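Local coordinates for Tas1 (Pseudomonas aeruginosa, PDB 6OX6), which acts as a type VI secreted toxin that pyrophosphorylates adenosine nucleotides to (p)ppApp, draining ADP and ATP from competitor cells, at residues A[365-377]-A[388-402]. Residues are numbered along the deposited sequence; the frame is centred on the assembly and turned at random.
Sequences NSPEMIYAKESED and YDAVAAKAGVPGGQG. With ACT (acetate ion), chain I.
Tyr371 of helix 367-373 sits in a socket of contacts from 388-402. Its CB already heads for that segment, and CG anti to the backbone N (chi1 179°) carries the ring on between Gly399 CA, over one face in a CH-pi contact 3.7 Å from the ring centroid, and Ala392 N, over the opposite face toward the rim. Ala392 CB touches Tyr371 OH and CE2; Ala395 CB lies 3.5 Å from Tyr371 CE1. Tyr371 turns an edge to the face of Tyr388 in an offset edge-to-face pair, planes at 61° and centroids 5.4 Å apart. Val391 divides its branches: CG1 packs on Tyr371 CB at 3.6 Å, while CG2 meets Pro367 CB. Two waters bind the Tyr371 hydroxyl, one linking it to Val397 O and the other to Tyr388 OH. Glu376 crosses Tyr388, its CG 3.3 Å from Tyr388 OH, while its carboxylate pairs with Arg380. In this plain structural packing, Gly400 N donates to Tyr371 O (2.9 Å) and Gly402 N to Ala372 O (3.0 Å), tying loop 394-401 to the helix's C-terminal end. Helices 367-373 and 388-393 run nearly perpendicular (-81°); Pro367 and Ile370 rest on strand 308-313, and Tyr429 of helix 419-435 hydrogen-bonds Ala372 O and Pro398 O.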
loop_
_atom_site.group_PDB
_atom_site.type_symbol
_atom_site.label_atom_id
_atom_site.label_comp_id
_atom_site.label_asym_id
_atom_site.label_seq_id
_atom_site.Cartn_x
_atom_site.Cartn_y
_atom_site.Cartn_z
ATOM N N ASN A 365 3.452 6.433 -10.203
ATOM C CA ASN A 365 2.429 7.472 -10.135
ATOM C C ASN A 365 2.905 8.661 -10.945
ATOM O O ASN A 365 4.060 8.720 -11.372
ATOM C CB ASN A 365 2.139 7.907 -8.695
ATOM C CG ASN A 365 0.649 8.099 -8.442
ATOM O OD1 ASN A 365 -0.088 8.510 -9.341
ATOM N ND2 ASN A 365 0.194 7.769 -7.238
ATOM N N SER A 366 1.993 9.612 -11.143
ATOM C CA SER A 366 2.283 10.852 -11.832
ATOM C C SER A 366 2.816 11.905 -10.862
ATOM O O SER A 366 2.665 11.784 -9.637
ATOM C CB SER A 366 1.024 11.374 -12.514
ATOM O OG SER A 366 -0.003 11.569 -11.560
ATOM N N PRO A 367 3.458 12.954 -11.384
ATOM C CA PRO A 367 3.868 14.052 -10.493
ATOM C C PRO A 367 2.689 14.725 -9.807
ATOM O O PRO A 367 2.810 15.133 -8.642
ATOM C CB PRO A 367 4.609 15.022 -11.433
ATOM C CG PRO A 367 4.984 14.200 -12.643
ATOM C CD PRO A 367 3.887 13.180 -12.778
ATOM N N GLU A 368 1.545 14.827 -10.480
ATOM C CA GLU A 368 0.401 15.506 -9.880
ATOM C C GLU A 368 -0.092 14.760 -8.649
ATOM O O GLU A 368 -0.411 15.374 -7.622
ATOM C CB GLU A 368 -0.730 15.654 -10.906
ATOM C CG GLU A 368 -0.411 16.620 -12.043
ATOM C CD GLU A 368 0.669 16.100 -13.013
ATOM O OE1 GLU A 368 0.994 14.890 -12.969
ATOM O OE2 GLU A 368 1.205 16.905 -13.815
HETATM N N MSE A 369 -0.161 13.438 -8.746
HETATM C CA MSE A 369 -0.634 12.614 -7.647
HETATM C C MSE A 369 0.300 12.656 -6.472
HETATM O O MSE A 369 -0.167 12.684 -5.313
HETATM C CB MSE A 369 -0.770 11.173 -8.126
HETATM C CG MSE A 369 -2.040 10.988 -8.948
HETATM SE SE MSE A 369 -3.567 11.777 -7.984
HETATM C CE MSE A 369 -3.416 10.727 -6.324
ATOM N N ILE A 370 1.602 12.662 -6.734
ATOM C CA ILE A 370 2.604 12.687 -5.669
ATOM C C ILE A 370 2.615 14.043 -4.977
ATOM O O ILE A 370 2.690 14.132 -3.746
ATOM C CB ILE A 370 3.985 12.329 -6.231
ATOM C CG1 ILE A 370 4.042 10.811 -6.478
ATOM C CG2 ILE A 370 5.095 12.807 -5.230
ATOM C CD1 ILE A 370 5.082 10.380 -7.475
ATOM N N TYR A 371 2.553 15.118 -5.758
ATOM C CA TYR A 371 2.360 16.445 -5.195
ATOM C C TYR A 371 1.176 16.459 -4.241
ATOM O O TYR A 371 1.254 16.984 -3.124
ATOM C CB TYR A 371 2.136 17.449 -6.329
ATOM C CG TYR A 371 1.910 18.848 -5.857
ATOM C CD1 TYR A 371 0.651 19.435 -5.916
ATOM C CD2 TYR A 371 2.959 19.594 -5.350
ATOM C CE1 TYR A 371 0.451 20.742 -5.478
ATOM C CE2 TYR A 371 2.777 20.880 -4.904
ATOM C CZ TYR A 371 1.520 21.445 -4.971
ATOM O OH TYR A 371 1.361 22.731 -4.523
ATOM N N ALA A 372 0.074 15.855 -4.670
ATOM C CA ALA A 372 -1.148 15.899 -3.885
ATOM C C ALA A 372 -1.001 15.119 -2.592
ATOM O O ALA A 372 -1.434 15.583 -1.528
ATOM C CB ALA A 372 -2.305 15.349 -4.713
ATOM N N LYS A 373 -0.387 13.944 -2.660
ATOM C CA LYS A 373 -0.390 13.049 -1.521
ATOM C C LYS A 373 0.696 13.381 -0.501
ATOM O O LYS A 373 0.424 13.392 0.703
ATOM C CB LYS A 373 -0.225 11.608 -1.994
ATOM C CG LYS A 373 0.007 10.637 -0.847
ATOM C CD LYS A 373 0.280 9.235 -1.396
ATOM C CE LYS A 373 0.720 8.297 -0.290
ATOM N NZ LYS A 373 0.959 6.932 -0.799
ATOM N N GLU A 374 1.928 13.622 -0.950
ATOM C CA GLU A 374 3.067 13.711 -0.046
ATOM C C GLU A 374 3.311 15.150 0.427
ATOM O O GLU A 374 2.999 16.129 -0.256
ATOM C CB GLU A 374 4.331 13.195 -0.722
ATOM C CG GLU A 374 4.203 11.848 -1.390
ATOM C CD GLU A 374 4.221 10.686 -0.395
ATOM O OE1 GLU A 374 4.122 10.922 0.836
ATOM O OE2 GLU A 374 4.342 9.530 -0.857
ATOM N N SER A 375 3.913 15.266 1.606
ATOM C CA SER A 375 4.387 16.566 2.064
ATOM C C SER A 375 5.336 17.167 1.038
ATOM O O SER A 375 5.919 16.466 0.203
ATOM C CB SER A 375 5.108 16.431 3.410
ATOM O OG SER A 375 6.359 15.753 3.242
ATOM N N GLU A 376 5.501 18.486 1.106
ATOM C CA GLU A 376 6.400 19.158 0.170
ATOM C C GLU A 376 7.799 18.546 0.189
ATOM O O GLU A 376 8.377 18.272 -0.874
ATOM C CB GLU A 376 6.478 20.656 0.471
ATOM C CG GLU A 376 7.606 21.337 -0.274
ATOM C CD GLU A 376 7.656 22.834 -0.030
ATOM O OE1 GLU A 376 6.746 23.372 0.639
ATOM O OE2 GLU A 376 8.579 23.481 -0.559
ATOM N N ASP A 377 8.373 18.367 1.391
ATOM C CA ASP A 377 9.716 17.809 1.492
ATOM C C ASP A 377 9.789 16.501 0.755
ATOM O O ASP A 377 10.753 16.216 0.049
ATOM C CB ASP A 377 10.115 17.579 2.951
ATOM C CG ASP A 377 10.406 18.872 3.692
ATOM O OD1 ASP A 377 10.720 19.896 3.043
ATOM O OD2 ASP A 377 10.357 18.849 4.944
ATOM N N TYR A 388 8.857 19.532 -9.014
ATOM C CA TYR A 388 7.994 19.990 -7.925
ATOM C C TYR A 388 7.491 21.392 -8.208
ATOM O O TYR A 388 6.288 21.662 -8.146
ATOM C CB TYR A 388 8.711 19.973 -6.571
ATOM C CG TYR A 388 7.813 20.507 -5.472
ATOM C CD1 TYR A 388 7.042 19.650 -4.711
ATOM C CD2 TYR A 388 7.692 21.875 -5.226
ATOM C CE1 TYR A 388 6.188 20.128 -3.719
ATOM C CE2 TYR A 388 6.836 22.358 -4.240
ATOM C CZ TYR A 388 6.092 21.479 -3.482
ATOM O OH TYR A 388 5.244 21.940 -2.489
ATOM N N ASP A 389 8.410 22.302 -8.525
ATOM C CA ASP A 389 8.020 23.692 -8.702
ATOM C C ASP A 389 7.090 23.856 -9.898
ATOM O O ASP A 389 6.124 24.622 -9.835
ATOM C CB ASP A 389 9.267 24.571 -8.835
ATOM C CG ASP A 389 10.079 24.629 -7.537
ATOM O OD1 ASP A 389 9.450 24.491 -6.455
ATOM O OD2 ASP A 389 11.328 24.814 -7.597
ATOM N N ALA A 390 7.350 23.127 -10.990
ATOM C CA ALA A 390 6.445 23.166 -12.136
ATOM C C ALA A 390 5.050 22.682 -11.757
ATOM O O ALA A 390 4.045 23.308 -12.122
ATOM C CB ALA A 390 7.003 22.324 -13.283
ATOM N N VAL A 391 4.967 21.572 -11.021
ATOM C CA VAL A 391 3.661 21.021 -10.677
ATOM C C VAL A 391 2.915 21.958 -9.736
ATOM O O VAL A 391 1.714 22.195 -9.900
ATOM C CB VAL A 391 3.823 19.613 -10.082
ATOM C CG1 VAL A 391 2.532 19.158 -9.419
ATOM C CG2 VAL A 391 4.228 18.636 -11.179
ATOM N N ALA A 392 3.618 22.524 -8.751
ATOM C CA ALA A 392 2.971 23.397 -7.774
ATOM C C ALA A 392 2.412 24.664 -8.419
ATOM O O ALA A 392 1.372 25.169 -7.988
ATOM C CB ALA A 392 3.961 23.758 -6.663
ATOM N N ALA A 393 3.080 25.195 -9.445
ATOM C CA ALA A 393 2.593 26.426 -10.056
ATOM C C ALA A 393 1.324 26.182 -10.864
ATOM O O ALA A 393 0.439 27.048 -10.908
ATOM C CB ALA A 393 3.676 27.056 -10.936
ATOM N N LYS A 394 1.226 25.004 -11.472
ATOM C CA LYS A 394 0.063 24.659 -12.279
ATOM C C LYS A 394 -0.976 23.843 -11.512
ATOM O O LYS A 394 -1.945 23.364 -12.100
ATOM C CB LYS A 394 0.495 23.902 -13.537
ATOM C CG LYS A 394 1.372 24.711 -14.479
ATOM C CD LYS A 394 2.075 23.816 -15.485
ATOM C CE LYS A 394 3.465 24.336 -15.810
ATOM N NZ LYS A 394 4.469 23.238 -15.871
ATOM N N ALA A 395 -0.783 23.681 -10.205
ATOM C CA ALA A 395 -1.740 22.916 -9.418
ATOM C C ALA A 395 -2.915 23.788 -9.011
ATOM O O ALA A 395 -2.748 24.969 -8.699
ATOM C CB ALA A 395 -1.072 22.335 -8.172
ATOM N N GLY A 396 -4.103 23.195 -8.996
ATOM C CA GLY A 396 -5.298 23.917 -8.627
ATOM C C GLY A 396 -5.689 23.726 -7.195
ATOM O O GLY A 396 -6.723 24.250 -6.757
ATOM N N VAL A 397 -4.879 22.987 -6.447
ATOM C CA VAL A 397 -5.146 22.698 -5.045
ATOM C C VAL A 397 -3.844 22.763 -4.286
ATOM O O VAL A 397 -2.761 22.495 -4.846
ATOM C CB VAL A 397 -5.788 21.296 -4.887
ATOM C CG1 VAL A 397 -4.717 20.223 -4.817
ATOM C CG2 VAL A 397 -6.710 21.235 -3.704
ATOM N N PRO A 398 -3.874 23.175 -3.025
ATOM C CA PRO A 398 -2.654 23.110 -2.222
ATOM C C PRO A 398 -2.140 21.677 -2.196
ATOM O O PRO A 398 -2.912 20.718 -2.171
ATOM C CB PRO A 398 -3.103 23.588 -0.839
ATOM C CG PRO A 398 -4.616 23.492 -0.864
ATOM C CD PRO A 398 -4.997 23.760 -2.277
ATOM N N GLY A 399 -0.839 21.531 -2.268
ATOM C CA GLY A 399 -0.263 20.205 -2.266
ATOM C C GLY A 399 -0.214 19.613 -0.874
ATOM O O GLY A 399 -0.384 20.299 0.135
ATOM N N GLY A 400 -0.001 18.302 -0.830
ATOM C CA GLY A 400 0.448 17.657 0.386
ATOM C C GLY A 400 -0.606 17.302 1.405
ATOM O O GLY A 400 -0.248 16.935 2.528
ATOM N N GLN A 401 -1.879 17.391 1.065
ATOM C CA GLN A 401 -2.942 17.082 2.013
ATOM C C GLN A 401 -3.289 15.598 2.059
ATOM O O GLN A 401 -3.841 15.138 3.071
ATOM C CB GLN A 401 -4.206 17.885 1.651
ATOM C CG GLN A 401 -3.969 19.388 1.597
ATOM C CD GLN A 401 -3.348 19.862 2.886
ATOM O OE1 GLN A 401 -4.007 19.868 3.934
ATOM N NE2 GLN A 401 -2.054 20.198 2.843
ATOM N N GLY A 402 -2.980 14.847 0.994
ATOM C CA GLY A 402 -3.457 13.469 0.894
ATOM C C GLY A 402 -3.028 12.596 2.060
ATOM O O GLY A 402 -3.852 11.899 2.664
HETATM C C ACT I . 3.469 7.227 -3.499
HETATM O O ACT I . 2.929 6.598 -2.540
HETATM O OXT ACT I . 4.222 8.242 -3.452
HETATM C CH3 ACT I . 3.153 6.648 -4.940
HETATM O O HOH W 1 -0.421 24.695 -4.745
HETATM O O HOH W 2 3.110 24.163 -3.032
#